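Local coordinates for CYCLIN domain-containing protein (Chaetomium thermophilum, PDB 6Z3U) that binds the kinase of the CDK-activating kinase complex as its cyclin H-type subunit and probably helps activate it, at residues M31-N36 / I123-M128; A115-R120 / L226-F232; L77-L81 / K356-C360; Y93-L97 / P132-L136; V138-F142 / G171-C176. One frame throughout, in Å; residues are numbered along the deposited sequence.

Interaction 1: M31-N36 / I123-M128; sequences MREKTN and ITNSIM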
# COMPACT_ATOMS: atom_id res chain seq x y z
N MET A 31 12.64 24.24 -0.85
CA MET A 31 13.21 22.99 -0.35
C MET A 31 14.42 22.56 -1.16
O MET A 31 15.47 22.24 -0.61
CB MET A 31 12.14 21.90 -0.34
CG MET A 31 11.19 21.98 0.84
SD MET A 31 10.09 20.57 0.98
CE MET A 31 8.83 21.02 -0.20
N ARG A 32 14.28 22.54 -2.49
CA ARG A 32 15.37 22.09 -3.35
C ARG A 32 16.59 23.01 -3.23
O ARG A 32 17.73 22.53 -3.23
CB ARG A 32 14.89 22.04 -4.79
CG ARG A 32 14.03 20.84 -5.13
CD ARG A 32 13.36 21.03 -6.47
NE ARG A 32 12.86 19.80 -7.07
CZ ARG A 32 11.96 19.76 -8.04
NH1 ARG A 32 11.44 20.88 -8.51
NH2 ARG A 32 11.57 18.59 -8.53
N GLU A 33 16.36 24.32 -3.12
CA GLU A 33 17.46 25.26 -2.99
C GLU A 33 18.14 25.12 -1.64
O GLU A 33 19.38 25.14 -1.56
CB GLU A 33 16.94 26.69 -3.19
CG GLU A 33 17.90 27.63 -3.92
CD GLU A 33 19.03 28.15 -3.06
OE1 GLU A 33 18.80 28.40 -1.85
OE2 GLU A 33 20.16 28.31 -3.58
N LYS A 34 17.36 24.97 -0.57
CA LYS A 34 17.92 24.78 0.76
C LYS A 34 18.63 23.44 0.89
O LYS A 34 19.62 23.34 1.63
CB LYS A 34 16.82 24.90 1.81
CG LYS A 34 16.31 26.32 2.01
CD LYS A 34 15.06 26.37 2.88
CE LYS A 34 14.58 27.80 3.09
NZ LYS A 34 13.45 27.88 4.06
N THR A 35 18.14 22.40 0.21
CA THR A 35 18.81 21.11 0.23
C THR A 35 20.17 21.18 -0.46
O THR A 35 21.15 20.60 0.01
CB THR A 35 17.93 20.05 -0.43
OG1 THR A 35 16.67 19.98 0.24
CG2 THR A 35 18.58 18.68 -0.35
N ASN A 36 20.22 21.89 -1.59
CA ASN A 36 21.48 22.12 -2.31
C ASN A 36 22.42 22.99 -1.50
O ASN A 36 23.62 22.69 -1.40
CB ASN A 36 21.17 22.78 -3.66
CG ASN A 36 22.39 23.43 -4.30
OD1 ASN A 36 22.74 24.55 -3.95
ND2 ASN A 36 23.00 22.75 -5.27
N ILE A 123 14.71 15.45 -3.45
CA ILE A 123 14.23 16.73 -2.99
C ILE A 123 14.55 16.90 -1.52
O ILE A 123 14.80 18.03 -1.07
CB ILE A 123 12.70 16.89 -3.24
CG1 ILE A 123 12.18 18.17 -2.58
CG2 ILE A 123 11.95 15.67 -2.74
CD1 ILE A 123 10.81 18.58 -3.05
N THR A 124 14.60 15.81 -0.77
CA THR A 124 15.13 15.83 0.58
C THR A 124 16.64 15.66 0.61
O THR A 124 17.28 16.01 1.61
CB THR A 124 14.50 14.73 1.44
OG1 THR A 124 14.72 13.45 0.84
CG2 THR A 124 13.01 14.96 1.62
N ASN A 125 17.22 15.12 -0.46
CA ASN A 125 18.66 14.89 -0.56
C ASN A 125 19.17 15.53 -1.85
O ASN A 125 18.43 15.66 -2.83
CB ASN A 125 18.99 13.40 -0.55
CG ASN A 125 18.57 12.72 0.73
OD1 ASN A 125 18.82 13.22 1.83
ND2 ASN A 125 17.90 11.58 0.60
N SER A 126 20.42 15.94 -1.82
CA SER A 126 21.05 16.57 -2.98
C SER A 126 21.77 15.54 -3.83
O SER A 126 22.23 14.51 -3.33
CB SER A 126 22.03 17.66 -2.53
OG SER A 126 23.09 17.76 -3.46
N ILE A 127 21.87 15.83 -5.13
CA ILE A 127 22.59 14.95 -6.05
C ILE A 127 24.07 14.90 -5.72
O ILE A 127 24.75 13.92 -6.07
CB ILE A 127 22.36 15.43 -7.50
CG1 ILE A 127 20.94 15.09 -7.95
CG2 ILE A 127 23.38 14.80 -8.44
CD1 ILE A 127 20.75 13.64 -8.34
N MET A 128 24.61 15.93 -5.06
CA MET A 128 26.01 15.95 -4.68
C MET A 128 26.30 15.08 -3.45
O MET A 128 27.47 14.94 -3.09
CB MET A 128 26.46 17.38 -4.40
CG MET A 128 26.36 18.30 -5.59
SD MET A 128 26.90 19.98 -5.23
CE MET A 128 25.40 20.72 -4.61
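The hydroxyl of Thr35 sits between two backbone carbonyls, one on each side of the contact: OG1 is 3.0 Å from Ile123 O across the interface and 2.7 Å from Met31 O one turn back in its own helix. Its single proton has both acceptors within range, so it may serve either Met31 O or Ile123 O. The other branch of Thr35, CG2, lies anti to the backbone N and presses on the backbone where the chain leaves helix 108-124, 3.5 Å from Asn125 C. On the flank toward the start of segment 31-36, Ile123 supplies the apolar surface. Its CG1 crosses the Arg32 chain 4.1 Å from CG, and its CD1 meets Met31 CE. At the far end the bent tail of Met128 brings CE against the amide of Asn36. An ST turn, Met128 N to Ser126 OG at 2.9 Å, shapes the chain there. The polar ends have partners outside the contact: Arg32 pairs with Asp229, and Asn36 ND2 bonds to Glu86. The N-terminal helix 25-48 is thereby laid across the exit of helix 108-124, beside helix 83-103 and close to the end of helix 343-358.

Interaction 2: A115-R120 / L226-F232; sequences ATFFKR and LITDAYF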
# COMPACT_ATOMS: atom_id res chain seq x y z
N ALA A 115 9.86 5.91 -10.25
CA ALA A 115 10.22 7.27 -10.64
C ALA A 115 9.87 8.27 -9.54
O ALA A 115 10.66 9.17 -9.24
CB ALA A 115 9.50 7.65 -11.94
N THR A 116 8.69 8.12 -8.92
CA THR A 116 8.29 9.04 -7.87
C THR A 116 9.21 8.94 -6.66
O THR A 116 9.59 9.96 -6.07
CB THR A 116 6.84 8.77 -7.47
OG1 THR A 116 5.98 8.95 -8.61
CG2 THR A 116 6.40 9.73 -6.36
N PHE A 117 9.57 7.71 -6.26
CA PHE A 117 10.55 7.55 -5.20
C PHE A 117 11.86 8.26 -5.55
O PHE A 117 12.50 8.87 -4.68
CB PHE A 117 10.82 6.07 -4.93
CG PHE A 117 9.70 5.34 -4.24
CD1 PHE A 117 8.62 6.03 -3.71
CD2 PHE A 117 9.74 3.96 -4.10
CE1 PHE A 117 7.60 5.36 -3.07
CE2 PHE A 117 8.72 3.29 -3.46
CZ PHE A 117 7.65 3.98 -2.94
N PHE A 118 12.27 8.18 -6.81
CA PHE A 118 13.50 8.84 -7.23
C PHE A 118 13.38 10.35 -7.08
O PHE A 118 14.27 11.00 -6.52
CB PHE A 118 13.84 8.45 -8.67
CG PHE A 118 15.16 8.97 -9.15
CD1 PHE A 118 16.33 8.27 -8.89
CD2 PHE A 118 15.24 10.14 -9.89
CE1 PHE A 118 17.55 8.75 -9.33
CE2 PHE A 118 16.45 10.61 -10.34
CZ PHE A 118 17.61 9.92 -10.06
N LYS A 119 12.27 10.93 -7.56
CA LYS A 119 12.09 12.37 -7.44
C LYS A 119 11.97 12.79 -5.99
O LYS A 119 12.49 13.84 -5.59
CB LYS A 119 10.84 12.81 -8.22
CG LYS A 119 10.93 12.63 -9.72
CD LYS A 119 9.65 13.10 -10.40
CE LYS A 119 9.76 14.53 -10.91
NZ LYS A 119 10.94 14.75 -11.80
N ARG A 120 11.27 11.99 -5.18
CA ARG A 120 11.12 12.32 -3.77
C ARG A 120 12.44 12.19 -3.02
O ARG A 120 12.70 12.97 -2.09
CB ARG A 120 10.06 11.42 -3.13
CG ARG A 120 8.65 11.70 -3.60
CD ARG A 120 7.68 10.77 -2.91
NE ARG A 120 6.30 10.98 -3.33
CZ ARG A 120 5.26 10.32 -2.83
NH1 ARG A 120 5.44 9.42 -1.88
NH2 ARG A 120 4.04 10.58 -3.28
N LEU A 226 5.55 12.14 -14.87
CA LEU A 226 6.64 11.51 -14.15
C LEU A 226 7.95 12.27 -14.31
O LEU A 226 8.81 12.21 -13.42
CB LEU A 226 6.82 10.07 -14.62
CG LEU A 226 5.57 9.20 -14.58
CD1 LEU A 226 5.87 7.81 -15.12
CD2 LEU A 226 5.01 9.11 -13.17
N ILE A 227 8.12 12.97 -15.43
CA ILE A 227 9.33 13.75 -15.68
C ILE A 227 9.20 15.18 -15.17
O ILE A 227 10.22 15.85 -14.96
CB ILE A 227 9.67 13.75 -17.18
CG1 ILE A 227 9.85 12.32 -17.69
CG2 ILE A 227 10.93 14.55 -17.45
CD1 ILE A 227 10.93 11.52 -16.96
N THR A 228 7.98 15.67 -14.96
CA THR A 228 7.72 17.00 -14.45
C THR A 228 7.24 16.90 -13.00
O THR A 228 7.10 15.81 -12.44
CB THR A 228 6.70 17.72 -15.32
OG1 THR A 228 6.73 19.13 -15.05
CG2 THR A 228 5.29 17.18 -15.06
N ASP A 229 6.99 18.06 -12.39
CA ASP A 229 6.54 18.13 -11.00
C ASP A 229 5.03 18.01 -10.86
O ASP A 229 4.45 18.58 -9.92
CB ASP A 229 7.03 19.44 -10.36
CG ASP A 229 8.54 19.53 -10.30
OD1 ASP A 229 9.20 18.47 -10.37
OD2 ASP A 229 9.06 20.65 -10.17
N ALA A 230 4.37 17.27 -11.75
CA ALA A 230 2.91 17.19 -11.72
C ALA A 230 2.41 16.61 -10.40
O ALA A 230 1.46 17.13 -9.80
CB ALA A 230 2.41 16.36 -12.90
N TYR A 231 3.03 15.53 -9.92
CA TYR A 231 2.54 14.86 -8.72
C TYR A 231 2.55 15.78 -7.51
O TYR A 231 1.70 15.65 -6.62
CB TYR A 231 3.37 13.60 -8.44
CG TYR A 231 2.97 12.39 -9.24
CD1 TYR A 231 2.69 12.49 -10.60
CD2 TYR A 231 2.88 11.14 -8.65
CE1 TYR A 231 2.33 11.38 -11.34
CE2 TYR A 231 2.52 10.02 -9.38
CZ TYR A 231 2.25 10.15 -10.72
OH TYR A 231 1.89 9.04 -11.45
N PHE A 232 3.50 16.71 -7.45
CA PHE A 232 3.66 17.54 -6.26
C PHE A 232 2.60 18.63 -6.15
O PHE A 232 2.34 19.11 -5.04
CB PHE A 232 5.05 18.20 -6.25
CG PHE A 232 6.19 17.22 -6.25
CD1 PHE A 232 6.33 16.29 -5.23
CD2 PHE A 232 7.12 17.24 -7.27
CE1 PHE A 232 7.38 15.40 -5.24
CE2 PHE A 232 8.18 16.35 -7.28
CZ PHE A 232 8.31 15.43 -6.26
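Lys119 NZ points into a cluster of carbonyls at the end of helix 224-227, where it makes a weak hydrogen bond of 3.4 Å to Ile227 O, with Leu226 O a little farther off. The contact ties helix 108-124 of the first cyclin-like region to the second, and the positive charge would probably suit the carbonyl oxygens at this helix end. Bends at chi3 (96°) and chi4 (54°) fold the chain over the turn, which puts CD 3.3 Å from Leu226 O and CE equally near Thr228 O. Asp229 OD1 lies 4.3 Å from NZ, beyond a salt bridge; this carboxylate is held instead by Arg32. An alanine in place of Lys119 would probably cost Ile227 O its weak ammonium bond and leave the 226-228 turn without the lysine chain that lies against it. Apolar contact is made by Ala115 CB, which faces Leu226 CB. Thr116 OG1, bonded to Ala112 O, lies obliquely by the ring of Tyr231, whose OH bonds to His187. At the other end, the rim of Phe232 takes two side chains near its plane, with CZ 4.1 Å from Lys119 CB and CE1 4.2 Å from Arg120 CG.

Interaction 3: L77-L81 / K356-C360; sequences LPEFL and KLNKC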
# COMPACT_ATOMS: atom_id res chain seq x y z
N LEU A 77 38.47 25.12 -3.11
CA LEU A 77 37.20 24.42 -3.19
C LEU A 77 36.76 24.27 -4.65
O LEU A 77 37.14 25.08 -5.50
CB LEU A 77 36.13 25.16 -2.40
CG LEU A 77 36.29 25.16 -0.88
CD1 LEU A 77 35.35 26.17 -0.25
CD2 LEU A 77 36.03 23.76 -0.32
N PRO A 78 35.97 23.25 -4.96
CA PRO A 78 35.48 23.07 -6.33
C PRO A 78 34.19 23.84 -6.59
O PRO A 78 33.59 24.44 -5.69
CB PRO A 78 35.24 21.56 -6.41
CG PRO A 78 34.82 21.20 -5.02
CD PRO A 78 35.57 22.13 -4.09
N GLU A 79 33.77 23.82 -7.85
CA GLU A 79 32.52 24.44 -8.26
C GLU A 79 31.37 23.48 -7.98
O GLU A 79 31.33 22.38 -8.54
CB GLU A 79 32.56 24.80 -9.75
CG GLU A 79 33.80 25.55 -10.18
CD GLU A 79 33.87 25.73 -11.68
OE1 GLU A 79 34.99 25.88 -12.22
OE2 GLU A 79 32.79 25.71 -12.32
N PHE A 80 30.44 23.89 -7.12
CA PHE A 80 29.30 23.06 -6.78
C PHE A 80 28.17 23.26 -7.79
O PHE A 80 28.05 24.31 -8.40
CB PHE A 80 28.81 23.39 -5.37
CG PHE A 80 29.83 23.10 -4.30
CD1 PHE A 80 29.93 21.84 -3.74
CD2 PHE A 80 30.68 24.09 -3.85
CE1 PHE A 80 30.87 21.57 -2.76
CE2 PHE A 80 31.62 23.83 -2.87
CZ PHE A 80 31.71 22.57 -2.33
N LEU A 81 27.35 22.22 -7.94
CA LEU A 81 26.25 22.28 -8.90
C LEU A 81 25.23 23.34 -8.50
O LEU A 81 24.97 23.56 -7.31
CB LEU A 81 25.57 20.91 -9.00
CG LEU A 81 26.33 19.77 -9.67
CD1 LEU A 81 25.41 18.59 -9.91
CD2 LEU A 81 26.94 20.23 -10.99
N LYS A 356 31.26 18.42 -13.60
CA LYS A 356 31.25 19.34 -12.47
C LYS A 356 30.90 18.61 -11.18
O LYS A 356 31.43 18.91 -10.11
CB LYS A 356 30.29 20.50 -12.73
CG LYS A 356 30.37 21.62 -11.71
CD LYS A 356 29.29 22.68 -11.93
CE LYS A 356 29.58 23.55 -13.15
NZ LYS A 356 28.68 24.74 -13.20
N LEU A 357 30.00 17.62 -11.28
CA LEU A 357 29.60 16.85 -10.11
C LEU A 357 30.71 15.90 -9.66
O LEU A 357 30.79 15.56 -8.47
CB LEU A 357 28.33 16.06 -10.43
CG LEU A 357 27.74 15.17 -9.34
CD1 LEU A 357 27.36 15.98 -8.11
CD2 LEU A 357 26.54 14.41 -9.88
N ASN A 358 31.57 15.47 -10.58
CA ASN A 358 32.58 14.46 -10.26
C ASN A 358 33.69 15.00 -9.37
O ASN A 358 34.43 14.21 -8.79
CB ASN A 358 33.17 13.91 -11.56
CG ASN A 358 34.12 12.76 -11.33
OD1 ASN A 358 33.75 11.73 -10.77
ND2 ASN A 358 35.36 12.91 -11.78
N LYS A 359 33.81 16.32 -9.25
CA LYS A 359 34.89 16.92 -8.47
C LYS A 359 34.40 17.64 -7.22
O LYS A 359 35.24 18.11 -6.44
CB LYS A 359 35.69 17.89 -9.35
CG LYS A 359 34.87 18.77 -10.28
CD LYS A 359 35.76 19.45 -11.32
CE LYS A 359 34.94 20.17 -12.38
NZ LYS A 359 35.76 20.60 -13.53
N CYS A 360 33.09 17.73 -7.00
CA CYS A 360 32.55 18.37 -5.80
C CYS A 360 31.64 17.44 -5.01
O CYS A 360 30.95 17.91 -4.09
CB CYS A 360 31.80 19.65 -6.17
SG CYS A 360 30.23 19.35 -7.01
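Cys360 is wedged among three consecutive residues of the facing loop. Its CB lies 3.6 Å from Pro78 CG and 3.8 Å from Phe80 CD1, and the same proline carbon also rests on Lys359 O. With SG set between the backbone N and the carbonyl carbon (chi1 71°), the sulfur is turned inward along the backbone of Glu79 and Phe80. Cys360 SG stands 5.1 Å from the centroid of the Phe80 ring and 52° off the normal of that ring, an oblique sulfur-aromatic contact. One helical turn earlier, Lys356 lays its aliphatic part against the loop: CG approaches Glu79 O, and CD is 3.5 Å from Leu81 CD2. The two branches of Leu81 are thus divided between neighbours, since CD1 crosses obliquely to Leu357 CD1 at 3.7 Å.

The contact joins the loop that leads into helix 83-103 to the end of helix 343-358, so that a carboxyl-terminal element folds back on the loop that precedes helix 83-103, consistent with the terminal extensions known from cyclin H.

Beyond this shell, the kink at chi3 of Lys356 carries NZ to a salt bridge with Glu85, while Glu79 OE2, 4.3 Å from NZ, is only a nearby opposite charge. Replacing Lys356 with alanine would probably uncover Leu81 CD2 and leave Glu85 without its charged mate. Leu81 O is bonded by Asn36 ND2, which fixes the loop's far end to helix 25-48. Phe80 leans on Arg40 and Thr44 of that helix, and Leu357 is backed by Ile127, Met128 and Trp366.

Interaction 4: Y93-L97 / P132-L136; sequences YTAEL and PQEML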
# COMPACT_ATOMS: atom_id res chain seq x y z
N TYR A 93 17.97 11.56 -15.33
CA TYR A 93 18.01 10.21 -14.79
C TYR A 93 16.63 9.65 -14.51
O TYR A 93 16.47 8.42 -14.45
CB TYR A 93 18.87 10.18 -13.52
CG TYR A 93 20.35 10.24 -13.82
CD1 TYR A 93 21.00 9.18 -14.45
CD2 TYR A 93 21.11 11.35 -13.47
CE1 TYR A 93 22.35 9.24 -14.73
CE2 TYR A 93 22.46 11.41 -13.74
CZ TYR A 93 23.08 10.35 -14.37
OH TYR A 93 24.43 10.39 -14.65
N THR A 94 15.62 10.50 -14.33
CA THR A 94 14.25 10.01 -14.25
C THR A 94 13.80 9.43 -15.59
O THR A 94 13.06 8.44 -15.63
CB THR A 94 13.30 11.12 -13.81
OG1 THR A 94 13.76 11.69 -12.58
CG2 THR A 94 11.89 10.58 -13.61
N ALA A 95 14.23 10.05 -16.69
CA ALA A 95 13.92 9.50 -18.01
C ALA A 95 14.69 8.21 -18.25
O ALA A 95 14.16 7.26 -18.84
CB ALA A 95 14.24 10.53 -19.09
N GLU A 96 15.95 8.15 -17.81
CA GLU A 96 16.72 6.92 -17.94
C GLU A 96 16.12 5.82 -17.08
O GLU A 96 16.10 4.65 -17.49
CB GLU A 96 18.18 7.17 -17.55
CG GLU A 96 19.11 5.99 -17.81
CD GLU A 96 20.57 6.34 -17.61
OE1 GLU A 96 21.00 6.46 -16.44
OE2 GLU A 96 21.29 6.49 -18.62
N LEU A 97 15.62 6.17 -15.90
CA LEU A 97 14.94 5.20 -15.05
C LEU A 97 13.75 4.59 -15.77
O LEU A 97 13.57 3.37 -15.78
CB LEU A 97 14.52 5.87 -13.74
CG LEU A 97 13.82 5.01 -12.69
CD1 LEU A 97 14.14 5.52 -11.30
CD2 LEU A 97 12.31 4.99 -12.90
N PRO A 132 23.24 9.55 -8.17
CA PRO A 132 21.99 9.28 -8.90
C PRO A 132 22.09 8.07 -9.82
O PRO A 132 21.06 7.45 -10.11
CB PRO A 132 21.75 10.57 -9.69
CG PRO A 132 23.08 11.21 -9.81
CD PRO A 132 23.82 10.85 -8.55
N GLN A 133 23.28 7.74 -10.32
CA GLN A 133 23.42 6.57 -11.17
C GLN A 133 23.02 5.30 -10.43
O GLN A 133 22.49 4.37 -11.04
CB GLN A 133 24.86 6.46 -11.68
CG GLN A 133 25.05 5.47 -12.81
CD GLN A 133 24.67 6.05 -14.16
OE1 GLN A 133 25.16 7.12 -14.54
NE2 GLN A 133 23.81 5.35 -14.89
N GLU A 134 23.28 5.25 -9.13
CA GLU A 134 22.95 4.09 -8.30
C GLU A 134 21.52 4.17 -7.77
O GLU A 134 20.78 3.18 -7.84
CB GLU A 134 23.94 3.97 -7.14
CG GLU A 134 25.39 3.78 -7.58
CD GLU A 134 25.61 2.49 -8.34
OE1 GLU A 134 25.54 2.51 -9.59
OE2 GLU A 134 25.83 1.44 -7.69
N MET A 135 21.13 5.32 -7.22
CA MET A 135 19.77 5.47 -6.72
C MET A 135 18.73 5.18 -7.79
O MET A 135 17.59 4.84 -7.46
CB MET A 135 19.56 6.88 -6.17
CG MET A 135 20.40 7.22 -4.94
SD MET A 135 20.06 6.17 -3.51
CE MET A 135 21.33 4.92 -3.71
N LEU A 136 19.09 5.31 -9.07
CA LEU A 136 18.17 4.96 -10.14
C LEU A 136 17.75 3.50 -10.05
O LEU A 136 16.56 3.18 -10.10
CB LEU A 136 18.82 5.26 -11.50
CG LEU A 136 18.02 4.96 -12.77
CD1 LEU A 136 18.57 5.81 -13.91
CD2 LEU A 136 18.07 3.49 -13.14
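Tyr93 reaches across from helix 83-103 to the first turn of helix 132-146, two elements of the helical cyclin fold that run roughly side by side here; the short axes approach to 10.1 Å and differ by 32°. Its CB points toward the partner helix, and the ring meets three side chains in turn. CD1 faces Leu136 CD1, which comes to the ring edge near its plane. On the other flank CD2 lies 3.9 Å from Pro132 CB, and CE2 follows the same proline ring to CG. Nearer the tip, CE1 is 3.5 Å from Gln133 OE1, and the phenol OH makes a weak 3.4 Å hydrogen bond to that oxygen. The amide plane stands 89° to the ring; the oxygen itself approaches obliquely. The OH has its main partner elsewhere, in Arg354 of helix 343-358, so Tyr93 links three helices.

The bend at chi2 of Gln133 (82°) swings its amide back over the interface, where NE2 is 3.4 Å from Glu96 OE1. That carboxylate oxygen also lies in the plane of the Tyr93 ring, at its edge. Leu136 fills the space between the backbones: CD1 rests 3.4 Å from Tyr93 O. Leu97 runs past it in the opposite direction, with Leu97 CB 3.7 Å from Leu136 CG and Leu97 CD1 touching Leu136 O.

Interaction 5: V138-F142 / G171-C176; sequences VALFF and GEFLLC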
# COMPACT_ATOMS: atom_id res chain seq x y z
N VAL A 138 18.06 1.58 -7.38
CA VAL A 138 17.41 1.34 -6.09
C VAL A 138 15.94 1.70 -6.15
O VAL A 138 15.08 0.99 -5.61
CB VAL A 138 18.14 2.13 -4.98
CG1 VAL A 138 17.43 1.95 -3.65
CG2 VAL A 138 19.60 1.70 -4.89
N ALA A 139 15.61 2.82 -6.81
CA ALA A 139 14.21 3.23 -6.91
C ALA A 139 13.38 2.23 -7.69
O ALA A 139 12.18 2.06 -7.40
CB ALA A 139 14.12 4.62 -7.55
N LEU A 140 13.97 1.57 -8.68
CA LEU A 140 13.25 0.53 -9.41
C LEU A 140 13.07 -0.72 -8.55
O LEU A 140 12.00 -1.33 -8.55
CB LEU A 140 13.99 0.19 -10.70
CG LEU A 140 13.75 1.13 -11.88
CD1 LEU A 140 14.81 0.94 -12.95
CD2 LEU A 140 12.37 0.91 -12.47
N PHE A 141 14.11 -1.12 -7.82
CA PHE A 141 14.02 -2.31 -6.98
C PHE A 141 13.03 -2.10 -5.84
O PHE A 141 12.20 -2.97 -5.56
CB PHE A 141 15.40 -2.68 -6.44
CG PHE A 141 15.41 -3.93 -5.61
CD1 PHE A 141 15.21 -5.16 -6.20
CD2 PHE A 141 15.62 -3.87 -4.25
CE1 PHE A 141 15.22 -6.32 -5.45
CE2 PHE A 141 15.64 -5.02 -3.49
CZ PHE A 141 15.43 -6.25 -4.09
N PHE A 142 13.11 -0.95 -5.17
CA PHE A 142 12.19 -0.67 -4.08
C PHE A 142 10.78 -0.38 -4.60
O PHE A 142 9.80 -0.64 -3.91
CB PHE A 142 12.71 0.49 -3.24
CG PHE A 142 12.17 0.52 -1.84
CD1 PHE A 142 12.45 -0.51 -0.96
CD2 PHE A 142 11.41 1.59 -1.40
CE1 PHE A 142 11.97 -0.48 0.34
CE2 PHE A 142 10.92 1.62 -0.10
CZ PHE A 142 11.20 0.58 0.76
N GLY A 171 21.65 0.94 -0.97
CA GLY A 171 20.87 2.16 -1.00
C GLY A 171 19.41 1.96 -0.66
O GLY A 171 18.66 2.94 -0.56
N GLU A 172 18.98 0.71 -0.48
CA GLU A 172 17.57 0.43 -0.26
C GLU A 172 17.05 1.17 0.97
O GLU A 172 16.10 1.95 0.89
CB GLU A 172 17.33 -1.07 -0.13
CG GLU A 172 15.86 -1.46 -0.15
CD GLU A 172 15.62 -2.93 0.14
OE1 GLU A 172 14.65 -3.49 -0.42
OE2 GLU A 172 16.38 -3.52 0.92
N PHE A 173 17.67 0.92 2.13
CA PHE A 173 17.20 1.57 3.35
C PHE A 173 17.42 3.08 3.29
O PHE A 173 16.61 3.85 3.82
CB PHE A 173 17.92 0.99 4.57
CG PHE A 173 17.29 1.38 5.88
CD1 PHE A 173 15.98 1.05 6.16
CD2 PHE A 173 18.02 2.09 6.82
CE1 PHE A 173 15.40 1.41 7.37
CE2 PHE A 173 17.45 2.45 8.03
CZ PHE A 173 16.13 2.11 8.30
N LEU A 174 18.50 3.51 2.65
CA LEU A 174 18.73 4.94 2.47
C LEU A 174 17.56 5.58 1.72
O LEU A 174 17.05 6.63 2.11
CB LEU A 174 20.05 5.17 1.73
CG LEU A 174 20.50 6.62 1.59
CD1 LEU A 174 20.84 7.22 2.95
CD2 LEU A 174 21.69 6.71 0.64
N LEU A 175 17.13 4.94 0.63
CA LEU A 175 15.98 5.45 -0.12
C LEU A 175 14.74 5.50 0.76
O LEU A 175 13.96 6.46 0.71
CB LEU A 175 15.73 4.58 -1.35
CG LEU A 175 14.48 4.89 -2.17
CD1 LEU A 175 14.60 6.24 -2.86
CD2 LEU A 175 14.21 3.79 -3.18
N CYS A 176 14.53 4.47 1.59
CA CYS A 176 13.34 4.42 2.43
C CYS A 176 13.27 5.65 3.33
O CYS A 176 12.21 6.26 3.47
CB CYS A 176 13.34 3.14 3.25
SG CYS A 176 11.73 2.71 3.95
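Leu175 CD2 marks the tightly packed, apolar half of this contact: it sits 3.6 Å from Phe142 CB and also touches Val138 CG1 and Ala139 CA, a methyl lodged among three residues of helix 132-146. Val138 adds to it. Its CG1 lies anti to the backbone N (chi1 177°), which drives it toward the start of the other helix, 3.5 Å from Gly171 O and close to Glu172 CA. No hydrogen bond crosses between the segments; apolar packing carries this half.

The other half, bordering the kinase, is more polar. Cys176 SG reaches the end of the Phe142 ring at a longer 3.9 Å from CZ, and lies 61° off the ring normal seen from the centroid, an oblique sulfur-aromatic contact. Glu172, extended, crosses the Phe142 side chain at about a right angle: its CG is 3.6 Å from Phe142 CD1, and OE1 comes in at the ring edge, in its plane.

Helices 132-146 and 172-178 of the cyclin box cross here nearly at right angles, their short axes at 83°, and the kinase chain covers the corner between them. Glu172 OE1 pairs with Lys145, and OE2 accepts from the backbone N of Met134 of the kinase chain, as expected of the lysine-glutamate pair that cyclin boxes use to engage their kinase.

Phe141 borders the same corner. Its CE2 lies 3.6 Å from Glu172 OE1, while the ring packs on Asp132 of the kinase chain and stacks edge-to-face with Phe156.

Overall arrangement
From the N terminus, interaction 1 opens on helix 25-48 and closes at the end of helix 108-124. Before it closes, three others open: interaction 3 at 77-81, interaction 4 on helix 83-103 and interaction 2 on helix 108-124, and all three cross it. Interaction 4 closes at 132-136 and also crosses interaction 2, which ends only at 226-232. Interaction 5 follows interactions 1 and 4 in series and falls wholly within the span of interaction 2. Interaction 3, closing last at 356-360, encloses 2, 4 and 5. Together they bind the N-terminal helix, the first cyclin-like region, the second one and the carboxyl-terminal helix, with helices 108-124 and 132-146 each used twice.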